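Local coordinates for protein DNA methyltransferase (Nicotiana tabacum, PDB 4ONQ) that probably methylates cytosine in DNA at carbon 5, as a plant de novo DRM methyltransferase using S-adenosylmethionine, whose catalytic domain here holds the inhibitor sinefungin, at residues 26-31 and 86-91; 222-227 and 250-255; 17-22 and 70-75. The protein carries 5 engineered substitutions. All blocks are in the same frame, centred on the assembly; numbering follows the deposited sequence.

Interaction 1. Residues 26-31 and 86-91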
loop_
_atom_site.group_PDB
_atom_site.type_symbol
_atom_site.label_atom_id
_atom_site.label_comp_id
_atom_site.label_asym_id
_atom_site.label_seq_id
_atom_site.Cartn_x
_atom_site.Cartn_y
_atom_site.Cartn_z
ATOM N N VAL A 26 4.961 21.393 -8.485
ATOM C CA VAL A 26 5.515 20.388 -7.588
ATOM C C VAL A 26 5.784 20.995 -6.209
ATOM O O VAL A 26 6.506 20.450 -5.404
ATOM C CB VAL A 26 6.832 19.883 -8.144
ATOM C CG1 VAL A 26 7.247 18.622 -7.456
ATOM C CG2 VAL A 26 6.706 19.634 -9.608
ATOM N N ARG A 27 5.205 22.153 -5.946
ATOM C CA ARG A 27 5.427 22.859 -4.689
ATOM C C ARG A 27 4.273 22.652 -3.694
ATOM O O ARG A 27 3.142 22.343 -4.064
ATOM C CB ARG A 27 5.666 24.352 -4.978
ATOM C CG ARG A 27 5.959 25.226 -3.780
ATOM C CD ARG A 27 7.446 25.297 -3.532
ATOM N NE ARG A 27 8.136 25.931 -4.650
ATOM C CZ ARG A 27 8.218 27.247 -4.819
ATOM N NH1 ARG A 27 8.865 27.745 -5.863
ATOM N NH2 ARG A 27 7.650 28.064 -3.942
ATOM N N ARG A 28 4.569 22.785 -2.414
ATOM C CA ARG A 28 3.512 22.800 -1.428
ATOM C C ARG A 28 3.995 23.625 -0.262
ATOM O O ARG A 28 5.141 23.494 0.163
ATOM C CB ARG A 28 3.154 21.387 -0.970
ATOM C CG ARG A 28 2.151 21.375 0.170
ATOM C CD ARG A 28 1.779 19.968 0.589
ATOM N NE ARG A 28 2.873 19.272 1.259
ATOM C CZ ARG A 28 2.749 18.075 1.820
ATOM N NH1 ARG A 28 1.577 17.456 1.797
ATOM N NH2 ARG A 28 3.789 17.499 2.411
ATOM N N THR A 29 3.108 24.435 0.262
ATOM C CA THR A 29 3.431 25.191 1.433
ATOM C C THR A 29 2.631 24.639 2.602
ATOM O O THR A 29 1.418 24.677 2.627
ATOM C CB THR A 29 3.228 26.693 1.192
ATOM O OG1 THR A 29 4.437 27.251 0.654
ATOM C CG2 THR A 29 2.922 27.408 2.471
ATOM N N LEU A 30 3.347 24.075 3.550
ATOM C CA LEU A 30 2.703 23.474 4.706
ATOM C C LEU A 30 2.132 24.537 5.628
ATOM O O LEU A 30 2.813 25.514 5.955
ATOM C CB LEU A 30 3.692 22.605 5.488
ATOM C CG LEU A 30 3.633 21.096 5.245
ATOM C CD1 LEU A 30 2.188 20.638 5.139
ATOM C CD2 LEU A 30 4.431 20.694 4.017
ATOM N N PRO A 31 0.863 24.366 6.020
ATOM C CA PRO A 31 0.299 25.139 7.129
ATOM C C PRO A 31 1.237 25.099 8.332
ATOM O O PRO A 31 1.837 24.057 8.584
ATOM C CB PRO A 31 -1.000 24.399 7.441
ATOM C CG PRO A 31 -1.376 23.692 6.145
ATOM C CD PRO A 31 -0.177 23.677 5.235
ATOM N N LEU A 86 5.467 15.648 4.855
ATOM C CA LEU A 86 6.827 15.370 4.407
ATOM C C LEU A 86 7.249 16.397 3.378
ATOM O O LEU A 86 6.402 16.990 2.713
ATOM C CB LEU A 86 6.887 13.990 3.748
ATOM C CG LEU A 86 6.394 12.813 4.584
ATOM C CD1 LEU A 86 6.125 11.591 3.709
ATOM C CD2 LEU A 86 7.409 12.496 5.663
ATOM N N PRO A 87 8.566 16.609 3.237
ATOM C CA PRO A 87 9.057 17.365 2.084
ATOM C C PRO A 87 8.696 16.617 0.809
ATOM O O PRO A 87 8.607 15.388 0.815
ATOM C CB PRO A 87 10.575 17.390 2.290
ATOM C CG PRO A 87 10.861 16.322 3.298
ATOM C CD PRO A 87 9.649 16.234 4.159
ATOM N N VAL A 88 8.493 17.356 -0.271
ATOM C CA VAL A 88 7.940 16.798 -1.495
ATOM C C VAL A 88 9.021 16.721 -2.577
ATOM O O VAL A 88 8.886 16.018 -3.581
ATOM C CB VAL A 88 6.675 17.612 -1.910
ATOM C CG1 VAL A 88 6.473 17.660 -3.412
ATOM C CG2 VAL A 88 5.439 17.038 -1.220
ATOM N N GLU A 89 10.131 17.404 -2.335
ATOM C CA GLU A 89 11.207 17.451 -3.317
ATOM C C GLU A 89 12.337 16.482 -2.979
ATOM O O GLU A 89 12.486 16.062 -1.829
ATOM C CB GLU A 89 11.737 18.879 -3.454
ATOM C CG GLU A 89 10.685 19.868 -3.934
ATOM C CD GLU A 89 11.108 21.311 -3.746
ATOM O OE1 GLU A 89 10.337 22.214 -4.138
ATOM O OE2 GLU A 89 12.210 21.544 -3.203
ATOM N N ASN A 90 13.122 16.138 -3.998
ATOM C CA ASN A 90 14.214 15.174 -3.878
ATOM C C ASN A 90 13.733 13.773 -3.509
ATOM O O ASN A 90 14.355 13.081 -2.702
ATOM C CB ASN A 90 15.280 15.665 -2.898
ATOM C CG ASN A 90 15.827 17.028 -3.271
ATOM O OD1 ASN A 90 16.122 17.295 -4.438
ATOM N ND2 ASN A 90 15.952 17.905 -2.282
ATOM N N ARG A 91 12.616 13.371 -4.108
ATOM C CA ARG A 91 12.093 12.025 -3.949
ATOM C C ARG A 91 12.756 11.118 -4.970
ATOM O O ARG A 91 12.907 11.492 -6.131
ATOM C CB ARG A 91 10.584 12.006 -4.188
ATOM C CG ARG A 91 9.755 12.671 -3.116
ATOM C CD ARG A 91 8.313 12.794 -3.574
ATOM N NE ARG A 91 7.412 13.081 -2.465
ATOM C CZ ARG A 91 6.100 13.244 -2.591
ATOM N NH1 ARG A 91 5.529 13.149 -3.788
ATOM N NH2 ARG A 91 5.358 13.499 -1.519
#
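R28 and V88 carry the close-packed half of this meeting between two irregular loops, one leading into strand 39-45 and the other leaving its antiparallel neighbour, strand 79-84. The R28 chain runs out with CG anti to the backbone N (chi1 174°), stays extended through chi2 and bends at chi3 (70°), which brings the guanidinium edge to the L86 carbonyl. NH2 stands 2.7 Å from L86 O, near the guanidinium plane, but the bond is weak because its N-H...O angle is only 122°. V88 CG2 lies over one guanidinium face, 4.0 Å from R28 NH2, and L30 CD1 sits over the opposite face, so the flat group is held between two methyls. The other V88 branch, CG1, presses on the backbone at 3.4 Å from V26 O and meets V26 CG1 at 4.2 Å. F15 touches both R28 and V88, and H84 also lies against R28. R91, whose NH1 is salt-bridged to E66, leaves its NH2 5.8 Å from R28 NH2.

The solvent side is looser. R27 turns from the partner loop, and its NE remains 4.4 Å from E89 OE1, attracted perhaps but beyond a salt bridge. The chemistry therefore implies a join made by V88, one branch over the R28 guanidinium and the other against V26, with one bent, weak bond to a carbonyl; the R27-E89 pair probably adds little.

Interaction 2. Residues 222-227 and 250-255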
loop_
_atom_site.group_PDB
_atom_site.type_symbol
_atom_site.label_atom_id
_atom_site.label_comp_id
_atom_site.label_asym_id
_atom_site.label_seq_id
_atom_site.Cartn_x
_atom_site.Cartn_y
_atom_site.Cartn_z
ATOM N N VAL A 222 12.476 10.704 1.060
ATOM C CA VAL A 222 13.003 11.970 1.560
ATOM C C VAL A 222 13.515 11.865 2.996
ATOM O O VAL A 222 14.220 12.751 3.475
ATOM C CB VAL A 222 11.935 13.084 1.518
ATOM C CG1 VAL A 222 11.383 13.247 0.109
ATOM C CG2 VAL A 222 10.811 12.780 2.503
ATOM N N LEU A 223 13.161 10.784 3.683
ATOM C CA LEU A 223 13.549 10.614 5.078
ATOM C C LEU A 223 14.958 10.068 5.239
ATOM O O LEU A 223 15.545 10.184 6.314
ATOM C CB LEU A 223 12.572 9.697 5.808
ATOM C CG LEU A 223 11.141 10.197 5.939
ATOM C CD1 LEU A 223 10.333 9.244 6.818
ATOM C CD2 LEU A 223 11.134 11.606 6.506
ATOM N N LYS A 224 15.498 9.475 4.179
ATOM C CA LYS A 224 16.781 8.778 4.278
ATOM C C LYS A 224 17.932 9.684 4.713
ATOM O O LYS A 224 18.759 9.293 5.536
ATOM C CB LYS A 224 17.132 8.080 2.963
ATOM C CG LYS A 224 18.406 7.254 3.030
ATOM C CD LYS A 224 18.580 6.429 1.763
ATOM C CE LYS A 224 19.769 5.492 1.882
ATOM N NZ LYS A 224 19.699 4.721 3.151
ATOM N N ASP A 225 17.978 10.890 4.210
ATOM C CA ASP A 225 19.064 11.736 4.597
ATOM C C ASP A 225 18.851 12.267 5.981
ATOM O O ASP A 225 19.774 12.518 6.698
ATOM C CB ASP A 225 19.217 12.894 3.625
ATOM C CG ASP A 225 20.231 12.612 2.558
ATOM O OD1 ASP A 225 21.002 11.649 2.750
ATOM O OD2 ASP A 225 20.274 13.338 1.539
ATOM N N LEU A 226 17.603 12.439 6.357
ATOM C CA LEU A 226 17.282 13.062 7.631
ATOM C C LEU A 226 17.627 12.213 8.853
ATOM O O LEU A 226 17.926 12.755 9.914
ATOM C CB LEU A 226 15.806 13.460 7.667
ATOM C CG LEU A 226 15.359 14.481 6.620
ATOM C CD1 LEU A 226 13.856 14.698 6.702
ATOM C CD2 LEU A 226 16.100 15.796 6.807
ATOM N N PHE A 227 17.601 10.890 8.717
ATOM C CA PHE A 227 17.750 10.030 9.892
ATOM C C PHE A 227 18.802 8.932 9.781
ATOM O O PHE A 227 18.467 7.748 9.732
ATOM C CB PHE A 227 16.402 9.425 10.272
ATOM C CG PHE A 227 15.370 10.448 10.635
ATOM C CD1 PHE A 227 15.298 10.948 11.922
ATOM C CD2 PHE A 227 14.472 10.912 9.691
ATOM C CE1 PHE A 227 14.353 11.894 12.258
ATOM C CE2 PHE A 227 13.524 11.856 10.023
ATOM C CZ PHE A 227 13.464 12.346 11.308
ATOM N N LEU A 250 14.375 1.224 1.475
ATOM C CA LEU A 250 14.972 2.531 1.255
ATOM C C LEU A 250 16.356 2.594 1.886
ATOM O O LEU A 250 17.127 3.518 1.630
ATOM C CB LEU A 250 14.084 3.626 1.846
ATOM C CG LEU A 250 12.853 4.028 1.035
ATOM C CD1 LEU A 250 11.942 4.943 1.836
ATOM C CD2 LEU A 250 13.285 4.701 -0.240
ATOM N N GLY A 251 16.669 1.605 2.714
ATOM C CA GLY A 251 17.948 1.583 3.395
ATOM C C GLY A 251 17.959 2.520 4.587
ATOM O O GLY A 251 19.017 2.895 5.085
ATOM N N ILE A 252 16.770 2.903 5.039
ATOM C CA ILE A 252 16.638 3.716 6.235
ATOM C C ILE A 252 16.633 2.817 7.464
ATOM O O ILE A 252 15.760 1.970 7.612
ATOM C CB ILE A 252 15.348 4.542 6.204
ATOM C CG1 ILE A 252 15.324 5.431 4.955
ATOM C CG2 ILE A 252 15.227 5.367 7.467
ATOM C CD1 ILE A 252 14.030 6.212 4.769
ATOM N N PRO A 253 17.592 2.976 8.336
ATOM C CA PRO A 253 17.685 2.076 9.460
ATOM C C PRO A 253 16.525 2.262 10.398
ATOM O O PRO A 253 16.071 3.351 10.597
ATOM C CB PRO A 253 19.004 2.454 10.116
ATOM C CG PRO A 253 19.589 3.485 9.284
ATOM C CD PRO A 253 18.546 4.072 8.443
ATOM N N LEU A 254 16.072 1.177 10.979
ATOM C CA LEU A 254 14.999 1.240 11.914
ATOM C C LEU A 254 15.499 1.054 13.317
ATOM O O LEU A 254 16.008 0.029 13.656
ATOM C CB LEU A 254 14.019 0.138 11.600
ATOM C CG LEU A 254 13.366 0.235 10.247
ATOM C CD1 LEU A 254 12.751 -1.072 9.866
ATOM C CD2 LEU A 254 12.344 1.326 10.224
ATOM N N ASN A 255 15.293 2.049 14.146
ATOM C CA ASN A 255 15.719 1.932 15.507
ATOM C C ASN A 255 14.628 1.489 16.430
ATOM O O ASN A 255 14.745 0.510 17.077
ATOM C CB ASN A 255 16.332 3.243 15.973
ATOM C CG ASN A 255 16.558 3.277 17.442
ATOM O OD1 ASN A 255 15.818 3.900 18.170
ATOM N ND2 ASN A 255 17.592 2.602 17.895
#
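The phenyl ring of F227, the one aromatic group here, lays neither face nor edge on 250-255: chi1 of -61° sets CG beside the backbone N, and the ring leads off, its side chain touching D308. That side chain comes no nearer than CB, 5.1 Å from I252 CG2; it is the backbone that touches, F227 O lying 3.9 Å from P253 CD. The rest of the contact falls to aliphatic chains and carbonyls at a corner of the Rossmann-like class I methyltransferase fold. Residues 250-255 make the return from helix 242-249 into strand 254-260, within a beta-alpha-beta crossover that starts at the parallel neighbour, strand 231-236; residues 222-227 belong to the loop leading into that first strand.

I252 fills the middle. Its CG1-CD1 arm is extended (chi2 175°) and crosses K224 obliquely, with CD1 3.6 Å from K224 N and CG1 3.8 Å from K224 CB. The same CD1 meets L223 CB at 3.9 Å. I231 of strand 231-236 touches both L223 and I252, and L247 of helix 242-249 also touches I252, so this apolar patch is continuous with the core.

K224 spans the outer side. CG is anti to the backbone N, the chain remains straight to CE, and the bend at chi4 (50°) turns the ammonium over the helix end. There G251, with positive phi and no side chain, forms the Schellman motif. NZ makes a weak hydrogen bond of 3.2 Å to L250 O, and the CD methylene lies alongside that same oxygen. A positive charge beside carbonyls at a helix C terminus is probably electrostatically favourable. At the tip, K224 NZ comes to 2.7 Å from G251 O.

Interaction 3. Residues 17-22 and 70-75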
loop_
_atom_site.group_PDB
_atom_site.type_symbol
_atom_site.label_atom_id
_atom_site.label_comp_id
_atom_site.label_asym_id
_atom_site.label_seq_id
_atom_site.Cartn_x
_atom_site.Cartn_y
_atom_site.Cartn_z
ATOM N N VAL A 17 5.496 11.551 -10.097
ATOM C CA VAL A 17 5.851 10.140 -10.059
ATOM C C VAL A 17 7.117 9.952 -10.895
ATOM O O VAL A 17 7.358 10.714 -11.832
ATOM C CB VAL A 17 4.695 9.249 -10.579
ATOM C CG1 VAL A 17 3.508 9.300 -9.621
ATOM C CG2 VAL A 17 4.278 9.667 -11.981
ATOM N N PRO A 18 7.937 8.942 -10.559
ATOM C CA PRO A 18 9.249 8.793 -11.195
ATOM C C PRO A 18 9.198 8.531 -12.696
ATOM O O PRO A 18 10.104 8.925 -13.428
ATOM C CB PRO A 18 9.837 7.571 -10.479
ATOM C CG PRO A 18 8.666 6.797 -10.046
ATOM C CD PRO A 18 7.661 7.830 -9.635
ATOM N N THR A 19 8.143 7.919 -13.175
ATOM C CA THR A 19 8.063 7.470 -14.541
ATOM C C THR A 19 7.505 8.478 -15.538
ATOM O O THR A 19 7.388 8.207 -16.698
ATOM C CB THR A 19 7.117 6.295 -14.557
ATOM O OG1 THR A 19 6.656 6.096 -15.880
ATOM C CG2 THR A 19 5.958 6.633 -13.698
ATOM N N GLU A 20 7.112 9.630 -15.067
ATOM C CA GLU A 20 6.568 10.580 -15.971
ATOM C C GLU A 20 7.155 11.904 -15.686
ATOM O O GLU A 20 7.809 12.092 -14.686
ATOM C CB GLU A 20 5.081 10.684 -15.782
ATOM C CG GLU A 20 4.415 9.392 -15.839
ATOM C CD GLU A 20 3.807 9.126 -17.146
ATOM O OE1 GLU A 20 3.411 10.094 -17.799
ATOM O OE2 GLU A 20 3.714 7.953 -17.521
ATOM N N PRO A 21 6.903 12.845 -16.575
ATOM C CA PRO A 21 7.442 14.182 -16.404
ATOM C C PRO A 21 6.753 14.868 -15.278
ATOM O O PRO A 21 5.556 14.746 -15.162
ATOM C CB PRO A 21 7.015 14.856 -17.685
ATOM C CG PRO A 21 5.724 14.228 -17.978
ATOM C CD PRO A 21 6.033 12.793 -17.754
ATOM N N LEU A 22 7.503 15.613 -14.497
ATOM C CA LEU A 22 7.014 16.283 -13.307
ATOM C C LEU A 22 5.874 17.195 -13.711
ATOM O O LEU A 22 5.896 17.764 -14.799
ATOM C CB LEU A 22 8.127 17.085 -12.630
ATOM C CG LEU A 22 9.065 16.258 -11.749
ATOM C CD1 LEU A 22 9.759 17.144 -10.730
ATOM C CD2 LEU A 22 8.296 15.139 -11.064
ATOM N N SER A 70 -1.187 3.838 -8.042
ATOM C CA SER A 70 0.009 3.006 -7.967
ATOM C C SER A 70 0.348 2.359 -9.299
ATOM O O SER A 70 1.343 1.645 -9.409
ATOM C CB SER A 70 -0.129 1.946 -6.876
ATOM O OG SER A 70 -0.077 2.541 -5.597
ATOM N N LYS A 71 -0.409 2.673 -10.313
ATOM C CA LYS A 71 -0.148 2.141 -11.606
ATOM C C LYS A 71 1.066 2.758 -12.185
ATOM O O LYS A 71 1.616 2.291 -13.132
ATOM C CB LYS A 71 -1.310 2.418 -12.502
ATOM C CG LYS A 71 -1.317 3.754 -13.131
ATOM C CD LYS A 71 -2.596 3.956 -13.850
ATOM C CE LYS A 71 -2.629 5.174 -14.699
ATOM N NZ LYS A 71 -3.939 5.318 -15.328
ATOM N N TYR A 72 1.501 3.822 -11.572
ATOM C CA TYR A 72 2.747 4.474 -11.946
ATOM C C TYR A 72 3.936 3.868 -11.212
ATOM O O TYR A 72 5.069 4.322 -11.366
ATOM C CB TYR A 72 2.654 5.975 -11.679
ATOM C CG TYR A 72 1.618 6.654 -12.542
ATOM C CD1 TYR A 72 1.810 6.783 -13.908
ATOM C CD2 TYR A 72 0.446 7.159 -11.995
ATOM C CE1 TYR A 72 0.868 7.396 -14.706
ATOM C CE2 TYR A 72 -0.505 7.770 -12.785
ATOM C CZ TYR A 72 -0.286 7.888 -14.140
ATOM O OH TYR A 72 -1.222 8.500 -14.938
ATOM N N PHE A 73 3.677 2.831 -10.421
ATOM C CA PHE A 73 4.734 2.197 -9.645
ATOM C C PHE A 73 4.795 0.687 -9.842
ATOM O O PHE A 73 5.796 0.051 -9.504
ATOM C CB PHE A 73 4.591 2.546 -8.165
ATOM C CG PHE A 73 4.759 4.010 -7.876
ATOM C CD1 PHE A 73 5.988 4.515 -7.491
ATOM C CD2 PHE A 73 3.692 4.885 -8.004
ATOM C CE1 PHE A 73 6.148 5.860 -7.225
ATOM C CE2 PHE A 73 3.848 6.230 -7.746
ATOM C CZ PHE A 73 5.078 6.716 -7.354
ATOM N N CYS A 74 3.730 0.121 -10.398
ATOM C CA CYS A 74 3.653 -1.320 -10.608
ATOM C C CYS A 74 2.595 -1.623 -11.650
ATOM O O CYS A 74 2.015 -0.711 -12.233
ATOM C CB CYS A 74 3.319 -2.049 -9.307
ATOM S SG CYS A 74 1.694 -1.628 -8.640
ATOM N N ALA A 75 2.345 -2.907 -11.878
ATOM C CA ALA A 75 1.431 -3.326 -12.930
ATOM C C ALA A 75 -0.024 -3.418 -12.465
ATOM O O ALA A 75 -0.875 -3.932 -13.185
ATOM C CB ALA A 75 1.886 -4.642 -13.521
#
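A blunt turn, V17 to E20, fits against the bend where Y72 and F73 spread their side chains in different directions. The turn is type I, closed by a weak bond from E20 N to V17 O; across from it a 3-10 segment, 70-72, is closed by F73 N to S70 O at 2.8 Å.

V17 is the principal bump. It drops into the hollow between the Y72 CB and the F73 ring, with CG1 3.6 Å from F73 CE2 and 4.0 Å from Y72 CB, while CG2 reaches toward the root of the tyrosine ring. P18 widens the plug: its CD meets F73 CE1 at 3.5 Å, the pyrrolidine and the phenyl side chain crossing at about a right angle. On the tyrosine side T19 pushes CG2, held in the crowded position between its own backbone N and carbonyl carbon, to 3.4 Å from Y72 O and also against Y72 CB.

E20 completes the fit along the tyrosine. Its chain bends at chi2 (-99°), and OE2 comes to the tyrosine edge, 4.0 Å from Y72 CE1, with carboxylate and ring planes 66° apart. K71 CG lies over the centre of one face of the Y72 ring. Beyond the contact, Y218 of helix 213-220 meets the F73 ring at about 55° between planes and also touches P18, so the hollow is backed by that helix.

With no polar bond between the two loops, complementary shape does the joining: an N-terminal beta turn plugged into the connection between antiparallel strands 66-69 and 79-84, a hairpin-like pair at one end of the mixed sheet of this methyltransferase domain.

From the N terminus, residues 17-22 open interaction 3 and 26-31 open interaction 1; 70-75 then close the first and 86-91 the second, so the two contacts cross. Together they pin the leading loop before strand 39-45 to both ends of the 66-69/79-84 strand pair, their centres about 18 Å apart. Interaction 2 follows in series, closing a shorter loop from 222-227 to 250-255 around strand 231-236 and helix 242-249. It adjoins interaction 1 through V222 CG1, 3.6 Å from P87 O, so the loop after strand 79-84 lies against the loop before strand 231-236. Interactions 2 and 3 do not touch.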